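Local structure of glucose-6-phosphate 1-dehydrogenase (Kluyveromyces lactis, 7E6I) at residues K187-N192 with E404-Y409; K191-M196 with L247-L252. The protein catalyses the NADP(+)-dependent oxidation of glucose 6-phosphate to 6-phospho-D-glucono-1,5-lactone, the first step of the oxidative pentose phosphate pathway. All blocks are in the same frame, centred on the assembly; numbering follows the deposited sequence.

Interaction 1 (K187-N192 with E404-Y409); sequences KEMVKN and ERYKNY. With BG6 (6-O-phosphono-beta-D-glucopyranose), chain B.
The Tyr-406 ring meets Glu-188 obliquely: CG of Glu-188 lies 3.8 Å from CZ of Tyr-406, and the carboxylate plane stands 85° to the ring. Another ring, that of Tyr-402, meets it at a slant. The phenol end carries the contact. Its OH has Glu-188 OE2 at 3.3 Å, Asn-192 ND2 at 3.5 Å and the Met-189 methyl CE at 3.9 Å. The Met-189 side chain crosses the tyrosine at about a right angle. With CG anti to the backbone N (chi1 166°), Glu-188 sets CG beside the hydroxyl, and a bend at chi2 then turns the carboxylate so that OE2 also faces it. From the same helix start, at the N-cap position, Lys-187 heads in a different direction. Its NZ is hydrogen-bonded to O3P of the bound glucose 6-phosphate at 2.6 Å and also to Gln-373, and it forms a cation-pi contact with Tyr-184. The small interface, 119 Å² in all, thus joins helix 188-191 to helix 403-406 through close contacts at one hydroxyl and not through paired charges, while the same short helix presents Lys-187 to the substrate phosphate.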
loop_
_atom_site.group_PDB
_atom_site.type_symbol
_atom_site.label_atom_id
_atom_site.label_comp_id
_atom_site.label_asym_id
_atom_site.label_seq_id
_atom_site.Cartn_x
_atom_site.Cartn_y
_atom_site.Cartn_z
ATOM N N LYS A 187 1.401 -2.986 -6.123
ATOM C CA LYS A 187 0.324 -3.617 -6.879
ATOM C C LYS A 187 0.370 -3.184 -8.337
ATOM O O LYS A 187 0.598 -2.012 -8.647
ATOM C CB LYS A 187 -1.031 -3.254 -6.281
ATOM C CG LYS A 187 -1.284 -3.830 -4.898
ATOM C CD LYS A 187 -2.689 -3.500 -4.415
ATOM C CE LYS A 187 -2.876 -3.917 -2.964
ATOM N NZ LYS A 187 -3.345 -5.334 -2.810
ATOM N N GLU A 188 0.137 -4.144 -9.237
ATOM C CA GLU A 188 0.340 -3.910 -10.663
ATOM C C GLU A 188 -0.433 -2.688 -11.134
ATOM O O GLU A 188 0.130 -1.788 -11.760
ATOM C CB GLU A 188 -0.070 -5.155 -11.449
ATOM C CG GLU A 188 -0.226 -4.955 -12.943
ATOM C CD GLU A 188 1.102 -4.749 -13.681
ATOM O OE1 GLU A 188 2.174 -5.035 -13.101
ATOM O OE2 GLU A 188 1.068 -4.296 -14.854
ATOM N N MET A 189 -1.720 -2.608 -10.792
ATOM C CA MET A 189 -2.530 -1.515 -11.316
ATOM C C MET A 189 -2.173 -0.185 -10.662
ATOM O O MET A 189 -2.280 0.865 -11.303
ATOM C CB MET A 189 -4.019 -1.824 -11.147
ATOM C CG MET A 189 -4.940 -0.853 -11.878
ATOM S SD MET A 189 -4.886 -1.015 -13.686
ATOM C CE MET A 189 -4.816 -2.784 -13.843
ATOM N N VAL A 190 -1.741 -0.191 -9.399
ATOM C CA VAL A 190 -1.254 1.057 -8.830
ATOM C C VAL A 190 -0.023 1.543 -9.595
ATOM O O VAL A 190 0.114 2.742 -9.875
ATOM C CB VAL A 190 -0.974 0.894 -7.325
ATOM C CG1 VAL A 190 -0.422 2.198 -6.740
ATOM C CG2 VAL A 190 -2.251 0.496 -6.602
ATOM N N LYS A 191 0.872 0.617 -9.987
ATOM C CA LYS A 191 2.085 1.000 -10.709
ATOM C C LYS A 191 1.807 1.514 -12.119
ATOM O O LYS A 191 2.631 2.249 -12.665
ATOM C CB LYS A 191 3.067 -0.175 -10.772
ATOM C CG LYS A 191 3.675 -0.537 -9.422
ATOM C CD LYS A 191 4.862 -1.503 -9.561
ATOM C CE LYS A 191 4.425 -2.896 -10.008
ATOM N NZ LYS A 191 5.580 -3.684 -10.541
ATOM N N ASN A 192 0.670 1.170 -12.719
ATOM C CA ASN A 192 0.340 1.694 -14.039
ATOM C C ASN A 192 -0.198 3.127 -14.027
ATOM O O ASN A 192 -0.326 3.718 -15.106
ATOM C CB ASN A 192 -0.712 0.809 -14.713
ATOM C CG ASN A 192 -0.258 -0.626 -14.890
ATOM O OD1 ASN A 192 0.922 -0.897 -15.102
ATOM N ND2 ASN A 192 -1.204 -1.557 -14.821
ATOM N N GLU A 404 -6.701 -10.022 -20.482
ATOM C CA GLU A 404 -6.173 -10.226 -21.827
ATOM C C GLU A 404 -4.664 -10.433 -21.795
ATOM O O GLU A 404 -4.166 -11.534 -22.045
ATOM C CB GLU A 404 -6.491 -9.028 -22.728
ATOM C CG GLU A 404 -7.944 -8.870 -23.129
ATOM C CD GLU A 404 -8.290 -7.421 -23.445
ATOM O OE1 GLU A 404 -9.350 -6.937 -22.980
ATOM O OE2 GLU A 404 -7.488 -6.762 -24.152
ATOM N N ARG A 405 -3.935 -9.384 -21.436
ATOM C CA ARG A 405 -2.483 -9.390 -21.534
ATOM C C ARG A 405 -1.795 -10.140 -20.398
ATOM O O ARG A 405 -0.638 -10.547 -20.553
ATOM C CB ARG A 405 -2.008 -7.945 -21.583
ATOM C CG ARG A 405 -2.932 -7.129 -22.448
ATOM C CD ARG A 405 -2.330 -5.786 -22.818
ATOM N NE ARG A 405 -2.126 -4.915 -21.675
ATOM C CZ ARG A 405 -1.208 -3.950 -21.649
ATOM N NH1 ARG A 405 -0.442 -3.727 -22.708
ATOM N NH2 ARG A 405 -1.048 -3.177 -20.603
ATOM N N TYR A 406 -2.469 -10.339 -19.263
ATOM C CA TYR A 406 -1.777 -10.884 -18.098
ATOM C C TYR A 406 -1.640 -12.399 -18.164
ATOM O O TYR A 406 -0.716 -12.952 -17.558
ATOM C CB TYR A 406 -2.484 -10.470 -16.801
ATOM C CG TYR A 406 -2.389 -8.984 -16.490
ATOM C CD1 TYR A 406 -1.642 -8.129 -17.302
ATOM C CD2 TYR A 406 -3.051 -8.431 -15.392
ATOM C CE1 TYR A 406 -1.554 -6.763 -17.034
ATOM C CE2 TYR A 406 -2.968 -7.058 -15.110
ATOM C CZ TYR A 406 -2.213 -6.227 -15.938
ATOM O OH TYR A 406 -2.101 -4.861 -15.697
ATOM N N LYS A 407 -2.527 -13.086 -18.893
ATOM C CA LYS A 407 -2.341 -14.515 -19.126
ATOM C C LYS A 407 -1.078 -14.805 -19.932
ATOM O O LYS A 407 -0.701 -15.976 -20.069
ATOM C CB LYS A 407 -3.568 -15.109 -19.837
ATOM C CG LYS A 407 -4.822 -15.230 -18.960
ATOM C CD LYS A 407 -6.060 -14.621 -19.620
ATOM C CE LYS A 407 -7.355 -15.050 -18.927
ATOM N NZ LYS A 407 -7.204 -15.227 -17.448
ATOM N N ASN A 408 -0.418 -13.766 -20.455
ATOM C CA ASN A 408 0.832 -13.847 -21.202
ATOM C C ASN A 408 2.053 -13.515 -20.354
ATOM O O ASN A 408 3.117 -14.113 -20.547
ATOM C CB ASN A 408 0.768 -12.900 -22.413
ATOM C CG ASN A 408 2.046 -12.902 -23.254
ATOM O OD1 ASN A 408 3.144 -12.614 -22.764
ATOM N ND2 ASN A 408 1.900 -13.211 -24.538
ATOM N N TYR A 409 1.935 -12.570 -19.424
ATOM C CA TYR A 409 3.067 -12.112 -18.632
ATOM C C TYR A 409 3.028 -12.695 -17.216
ATOM O O TYR A 409 2.031 -13.259 -16.762
ATOM C CB TYR A 409 3.096 -10.577 -18.558
ATOM C CG TYR A 409 3.442 -9.842 -19.842
ATOM C CD1 TYR A 409 2.506 -9.711 -20.871
ATOM C CD2 TYR A 409 4.687 -9.235 -20.005
ATOM C CE1 TYR A 409 2.808 -9.017 -22.040
ATOM C CE2 TYR A 409 5.001 -8.538 -21.168
ATOM C CZ TYR A 409 4.056 -8.433 -22.185
ATOM O OH TYR A 409 4.358 -7.749 -23.346
HETATM C C1 BG6 B . -3.576 -3.730 5.730
HETATM C C2 BG6 B . -4.716 -3.447 6.709
HETATM O O1 BG6 B . -2.648 -2.721 5.667
HETATM O O5 BG6 B . -4.144 -3.888 4.351
HETATM C C3 BG6 B . -5.755 -4.512 6.658
HETATM O O2 BG6 B . -4.230 -3.313 8.051
HETATM C C4 BG6 B . -6.324 -4.648 5.284
HETATM O O3 BG6 B . -6.853 -4.188 7.554
HETATM C C5 BG6 B . -5.212 -4.910 4.267
HETATM O O4 BG6 B . -7.280 -5.715 5.288
HETATM C C6 BG6 B . -5.694 -4.884 2.842
HETATM O O6 BG6 B . -4.578 -5.123 2.004
HETATM P P BG6 B . -4.834 -5.930 0.576
HETATM O O1P BG6 B . -5.938 -5.107 -0.059
HETATM O O2P BG6 B . -5.257 -7.342 0.887
HETATM O O3P BG6 B . -3.588 -5.996 -0.306
#

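Interaction 2 (K191-M196 with L247-L252); sequences KNLLLM and LQVLTL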
loop_
_atom_site.group_PDB
_atom_site.type_symbol
_atom_site.label_atom_id
_atom_site.label_comp_id
_atom_site.label_asym_id
_atom_site.label_seq_id
_atom_site.Cartn_x
_atom_site.Cartn_y
_atom_site.Cartn_z
ATOM N N LYS A 191 0.872 0.617 -9.987
ATOM C CA LYS A 191 2.085 1.000 -10.709
ATOM C C LYS A 191 1.807 1.514 -12.119
ATOM O O LYS A 191 2.631 2.249 -12.665
ATOM C CB LYS A 191 3.067 -0.175 -10.772
ATOM C CG LYS A 191 3.675 -0.537 -9.422
ATOM C CD LYS A 191 4.862 -1.503 -9.561
ATOM C CE LYS A 191 4.425 -2.896 -10.008
ATOM N NZ LYS A 191 5.580 -3.684 -10.541
ATOM N N ASN A 192 0.670 1.170 -12.719
ATOM C CA ASN A 192 0.340 1.694 -14.039
ATOM C C ASN A 192 -0.198 3.127 -14.027
ATOM O O ASN A 192 -0.326 3.718 -15.106
ATOM C CB ASN A 192 -0.712 0.809 -14.713
ATOM C CG ASN A 192 -0.258 -0.626 -14.890
ATOM O OD1 ASN A 192 0.922 -0.897 -15.102
ATOM N ND2 ASN A 192 -1.204 -1.557 -14.821
ATOM N N LEU A 193 -0.555 3.690 -12.862
ATOM C CA LEU A 193 -1.367 4.904 -12.860
ATOM C C LEU A 193 -0.650 6.077 -13.522
ATOM O O LEU A 193 -1.266 6.840 -14.277
ATOM C CB LEU A 193 -1.783 5.276 -11.434
ATOM C CG LEU A 193 -2.810 4.371 -10.747
ATOM C CD1 LEU A 193 -3.054 4.823 -9.310
ATOM C CD2 LEU A 193 -4.113 4.308 -11.522
ATOM N N LEU A 194 0.639 6.261 -13.240
ATOM C CA LEU A 194 1.318 7.458 -13.732
ATOM C C LEU A 194 1.408 7.457 -15.254
ATOM O O LEU A 194 1.143 8.471 -15.912
ATOM C CB LEU A 194 2.704 7.563 -13.108
ATOM C CG LEU A 194 2.694 7.995 -11.646
ATOM C CD1 LEU A 194 4.109 8.211 -11.152
ATOM C CD2 LEU A 194 1.875 9.260 -11.482
ATOM N N LEU A 195 1.785 6.323 -15.830
ATOM C CA LEU A 195 1.955 6.280 -17.278
ATOM C C LEU A 195 0.607 6.328 -17.970
ATOM O O LEU A 195 0.472 6.929 -19.040
ATOM C CB LEU A 195 2.728 5.024 -17.662
ATOM C CG LEU A 195 3.293 4.887 -19.066
ATOM C CD1 LEU A 195 3.692 6.245 -19.680
ATOM C CD2 LEU A 195 4.482 3.923 -18.973
ATOM N N MET A 196 -0.402 5.693 -17.364
ATOM C CA MET A 196 -1.762 5.748 -17.883
ATOM C C MET A 196 -2.243 7.179 -18.052
ATOM O O MET A 196 -2.792 7.536 -19.099
ATOM C CB MET A 196 -2.695 4.991 -16.951
ATOM C CG MET A 196 -4.006 4.564 -17.577
ATOM S SD MET A 196 -5.233 4.287 -16.283
ATOM C CE MET A 196 -5.035 5.786 -15.319
ATOM N N LEU A 247 -4.410 7.089 0.633
ATOM C CA LEU A 247 -3.758 8.373 0.398
ATOM C C LEU A 247 -2.661 8.242 -0.650
ATOM O O LEU A 247 -2.498 9.123 -1.502
ATOM C CB LEU A 247 -3.192 8.933 1.699
ATOM C CG LEU A 247 -2.598 10.341 1.577
ATOM C CD1 LEU A 247 -3.636 11.299 0.977
ATOM C CD2 LEU A 247 -2.103 10.857 2.929
ATOM N N GLN A 248 -1.914 7.140 -0.614
ATOM C CA GLN A 248 -0.890 6.897 -1.626
ATOM C C GLN A 248 -1.489 6.918 -3.027
ATOM O O GLN A 248 -1.013 7.644 -3.906
ATOM C CB GLN A 248 -0.208 5.553 -1.365
ATOM C CG GLN A 248 0.866 5.580 -0.289
ATOM C CD GLN A 248 2.043 6.474 -0.654
ATOM O OE1 GLN A 248 2.234 6.825 -1.814
ATOM N NE2 GLN A 248 2.834 6.842 0.337
ATOM N N VAL A 249 -2.541 6.120 -3.247
ATOM C CA VAL A 249 -3.224 6.096 -4.537
ATOM C C VAL A 249 -3.635 7.502 -4.955
ATOM O O VAL A 249 -3.402 7.926 -6.092
ATOM C CB VAL A 249 -4.443 5.162 -4.472
ATOM C CG1 VAL A 249 -5.317 5.349 -5.718
ATOM C CG2 VAL A 249 -3.995 3.719 -4.296
ATOM N N LEU A 250 -4.280 8.238 -4.047
ATOM C CA LEU A 250 -4.809 9.557 -4.390
ATOM C C LEU A 250 -3.683 10.478 -4.805
ATOM O O LEU A 250 -3.806 11.279 -5.740
ATOM C CB LEU A 250 -5.561 10.133 -3.187
ATOM C CG LEU A 250 -6.093 11.558 -3.303
ATOM C CD1 LEU A 250 -7.080 11.653 -4.491
ATOM C CD2 LEU A 250 -6.751 11.988 -1.986
ATOM N N THR A 251 -2.560 10.329 -4.136
ATOM C CA THR A 251 -1.373 11.106 -4.441
ATOM C C THR A 251 -0.883 10.831 -5.868
ATOM O O THR A 251 -0.554 11.759 -6.620
ATOM C CB THR A 251 -0.356 10.755 -3.346
ATOM O OG1 THR A 251 -0.193 11.868 -2.475
ATOM C CG2 THR A 251 0.909 10.344 -3.860
ATOM N N LEU A 252 -0.894 9.563 -6.284
ATOM C CA LEU A 252 -0.530 9.226 -7.652
ATOM C C LEU A 252 -1.520 9.794 -8.665
ATOM O O LEU A 252 -1.138 10.060 -9.808
ATOM C CB LEU A 252 -0.433 7.719 -7.786
ATOM C CG LEU A 252 0.673 7.116 -6.926
ATOM C CD1 LEU A 252 0.536 5.594 -6.828
ATOM C CD2 LEU A 252 2.034 7.522 -7.502
#
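Leu-193 and Leu-194 bring two neighbouring leucine side chains of helix 193-198 against Val-249 and Leu-252, one turn apart on helix 236-254, in an apolar helix-helix packing contact beside the large mixed beta sheet of the C-terminal domain. Shape does the work here, since no hydrogen bond crosses between the segments. The bump on the first helix is the CD1 methyl of Leu-193, which enters the hollow between Val-249 and Leu-252: it lies 4.3 Å from CG1 of Val-249 and 4.2 Å from CB of Leu-252. Both partners therefore meet one methyl, and the side chains of Leu-193 and Leu-252 cross at about a right angle. CG of Leu-193 is anti to the carbonyl carbon (chi1 -70°), and the extended chi2 of 177° carries CD1 out to the far helix. The returning bump is Leu-252, whose CD2 approaches CG of Leu-194 at 4.2 Å. The backbones are nearest at this same pair, with CA of Leu-194 and CA of Leu-252 6.6 Å apart. The interface buries 193 Å² in total. Around it, Ile-370 of strand 367-373 also touches Leu-193, connecting the helix pair to the large mixed sheet. The Val-249 side chain comes within about 6 Å of that of His-245, the probable proton acceptor on the same helix, and about 10 Å of the bound substrate, so this packing lies near the active site. Leu-252 O accepts a hydrogen bond from Arg-197 NH1, and the CD2 methyl of Leu-194 rests 3.5 Å from that same carbonyl oxygen.

How the interactions relate
Interactions 1 and 2 start from one continuous stretch and share Lys-191 and Asn-192, where helix 188-191 gives way to helix 193-198. Their centres are 14 Å apart. Along the chain the order is 187-192, 191-196, 247-252 and finally 404-409, so the paired helices lead outward to two distant parts of the sequence: helix 236-254, which carries His-245, and helix 403-406, just after strand 393-401, the outermost of the mixed sheet within this chain. The contacts also touch directly, CG1 of Val-190 packing 3.5 Å from CD1 of Leu-252. Strand 367-373 meets residues of both, through Met-189 and Leu-193. The substrate-binding Lys-187 thus begins a segment anchored to two regions of the fold.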